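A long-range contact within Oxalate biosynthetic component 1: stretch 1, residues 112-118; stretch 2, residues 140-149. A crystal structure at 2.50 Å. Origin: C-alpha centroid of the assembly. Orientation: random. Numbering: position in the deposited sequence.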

# COMPACT_ATOMS: atom_id res chain seq x y z
N PRO A 112 24.70 18.28 -14.98
CA PRO A 112 23.93 18.87 -13.87
C PRO A 112 24.77 19.72 -12.93
O PRO A 112 25.85 19.27 -12.56
CB PRO A 112 23.38 17.65 -13.13
CG PRO A 112 23.30 16.59 -14.14
CD PRO A 112 24.44 16.83 -15.11
N PRO A 113 24.28 20.92 -12.57
CA PRO A 113 24.93 21.75 -11.54
C PRO A 113 25.10 20.99 -10.24
O PRO A 113 24.14 20.39 -9.75
CB PRO A 113 23.95 22.92 -11.37
CG PRO A 113 23.28 23.03 -12.68
CD PRO A 113 23.15 21.62 -13.21
N LEU A 114 26.30 20.99 -9.69
CA LEU A 114 26.59 20.22 -8.48
C LEU A 114 27.43 21.02 -7.50
O LEU A 114 28.55 21.43 -7.81
CB LEU A 114 27.30 18.92 -8.83
CG LEU A 114 27.74 18.05 -7.65
CD1 LEU A 114 26.54 17.37 -7.02
CD2 LEU A 114 28.77 17.02 -8.10
N ILE A 115 26.87 21.24 -6.31
CA ILE A 115 27.62 21.82 -5.21
C ILE A 115 27.98 20.69 -4.24
O ILE A 115 27.13 20.21 -3.49
CB ILE A 115 26.82 22.92 -4.49
CG1 ILE A 115 26.46 24.03 -5.47
CG2 ILE A 115 27.61 23.47 -3.31
CD1 ILE A 115 25.67 25.16 -4.86
N THR A 116 29.24 20.28 -4.28
CA THR A 116 29.69 19.11 -3.53
C THR A 116 29.61 19.30 -2.02
O THR A 116 29.66 20.43 -1.53
CB THR A 116 31.13 18.73 -3.90
OG1 THR A 116 31.99 19.86 -3.70
CG2 THR A 116 31.21 18.29 -5.35
N ARG A 117 29.48 18.19 -1.31
CA ARG A 117 29.45 18.19 0.15
C ARG A 117 30.73 18.80 0.72
O ARG A 117 30.69 19.52 1.71
CB ARG A 117 29.24 16.77 0.67
CG ARG A 117 29.48 16.59 2.15
CD ARG A 117 28.56 15.52 2.72
NE ARG A 117 28.87 15.20 4.11
CZ ARG A 117 28.54 15.97 5.14
NH1 ARG A 117 28.86 15.60 6.38
NH2 ARG A 117 27.90 17.11 4.94
N ASN A 118 31.85 18.50 0.09
CA ASN A 118 33.14 19.05 0.51
C ASN A 118 33.18 20.57 0.39
O ASN A 118 33.77 21.24 1.24
CB ASN A 118 34.27 18.43 -0.31
CG ASN A 118 34.62 17.02 0.15
OD1 ASN A 118 34.63 16.73 1.35
ND2 ASN A 118 34.91 16.14 -0.80
N GLY A 140 14.16 23.84 -5.48
CA GLY A 140 14.06 22.62 -6.27
C GLY A 140 15.34 21.82 -6.40
O GLY A 140 15.35 20.76 -7.03
N TRP A 141 16.43 22.31 -5.82
CA TRP A 141 17.66 21.53 -5.74
C TRP A 141 17.42 20.33 -4.84
O TRP A 141 16.60 20.38 -3.93
CB TRP A 141 18.83 22.36 -5.21
CG TRP A 141 19.31 23.45 -6.13
CD1 TRP A 141 18.60 24.53 -6.57
CD2 TRP A 141 20.62 23.57 -6.70
NE1 TRP A 141 19.39 25.31 -7.38
CE2 TRP A 141 20.63 24.74 -7.48
CE3 TRP A 141 21.79 22.80 -6.63
CZ2 TRP A 141 21.76 25.16 -8.19
CZ3 TRP A 141 22.91 23.22 -7.33
CH2 TRP A 141 22.88 24.39 -8.10
N THR A 142 18.14 19.24 -5.08
CA THR A 142 17.98 18.05 -4.26
C THR A 142 19.30 17.60 -3.64
O THR A 142 20.38 17.96 -4.12
CB THR A 142 17.39 16.88 -5.06
OG1 THR A 142 18.22 16.59 -6.19
CG2 THR A 142 15.98 17.22 -5.53
N ALA A 143 19.20 16.82 -2.57
CA ALA A 143 20.38 16.28 -1.90
C ALA A 143 20.72 14.90 -2.46
O ALA A 143 19.85 14.05 -2.62
CB ALA A 143 20.14 16.20 -0.40
N THR A 144 22.00 14.69 -2.77
CA THR A 144 22.46 13.40 -3.25
C THR A 144 22.71 12.47 -2.06
O THR A 144 22.71 12.92 -0.91
CB THR A 144 23.74 13.53 -4.09
OG1 THR A 144 24.83 13.91 -3.24
CG2 THR A 144 23.56 14.57 -5.19
N GLU A 145 22.92 11.19 -2.34
CA GLU A 145 23.25 10.23 -1.30
C GLU A 145 24.56 10.63 -0.63
O GLU A 145 24.76 10.43 0.56
CB GLU A 145 23.36 8.82 -1.87
N ASP A 146 25.44 11.23 -1.43
CA ASP A 146 26.72 11.75 -0.97
C ASP A 146 26.53 12.87 0.04
O ASP A 146 27.33 13.03 0.97
CB ASP A 146 27.54 12.23 -2.16
CG ASP A 146 28.81 12.95 -1.75
OD1 ASP A 146 28.75 14.18 -1.54
OD2 ASP A 146 29.86 12.29 -1.64
N GLY A 147 25.47 13.66 -0.14
CA GLY A 147 25.20 14.79 0.73
C GLY A 147 25.42 16.11 0.02
O GLY A 147 25.49 17.16 0.65
N SER A 148 25.54 16.05 -1.31
CA SER A 148 25.74 17.24 -2.12
C SER A 148 24.41 17.79 -2.62
O SER A 148 23.37 17.14 -2.49
CB SER A 148 26.66 16.94 -3.30
OG SER A 148 27.89 16.39 -2.87
N LEU A 149 24.44 18.99 -3.19
CA LEU A 149 23.25 19.60 -3.77
C LEU A 149 23.35 19.59 -5.30
O LEU A 149 24.40 19.92 -5.86
CB LEU A 149 23.07 21.03 -3.25
CG LEU A 149 22.89 21.17 -1.74
CD1 LEU A 149 22.91 22.63 -1.33
CD2 LEU A 149 21.60 20.50 -1.29
O HOH W 1 31.81 15.79 -1.85

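Three residues cover the most surface in this contact, Ile115, Arg117 and Trp141, and together they account for its backbone pairing, its polar end and its apolar end.

Ile115 forms an antiparallel, hydrogen-bonded bridge with Leu149. Both bonds of the pair are present and nearly straight: Ile115 N donates to Leu149 O (2.8 Å, 158° at the hydrogen), and Leu149 N donates to Ile115 O (3.0 Å, 169°). Leu149 O also receives a CA-H...O contact from Leu114 CA at 3.4 Å. The paired side chains lie on the same face of the sheet, with Ile115 CB 4.4 Å from Leu149 CB.

On that apolar side stands Trp141. Trp141 CZ3 lies 4.1 Å from Ile115 CG1, and Trp141 CH2 lies 3.7 Å from Pro113 CB. Both approaches to the ring are oblique, and the contacts are apolar packing. The indole NE1 is hydrogen-bonded elsewhere in the structure.

Arg117 opens the helix, and its backbone amide, which lies in the first turn of the helix, where no helical carbonyl precedes it to accept, meets the turn of the second stretch: Arg117 N donates to Ser148 OG at 2.9 Å, with a more bent angle of 134°. The same hydroxyl donates to Asp146 OD1 (2.7 Å from Ser148 OG), so Ser148 links the helix start to its own turn. Thr144 helps hold that turn, its OG1 accepting from Ser148 N at 3.0 Å. The Arg117 side chain adds van der Waals contact, CD lying 3.3 Å from Asp146 O and CB 3.4 Å from Asp146 OD1; no salt bridge is involved. Gly147 fits this close approach: an ideal CB there would point toward the first stretch and fall 2.7 Å from Arg117 CD, a clash. Its positive phi of 110° independently calls for glycine, since a CB would also jam against the preceding carbonyl.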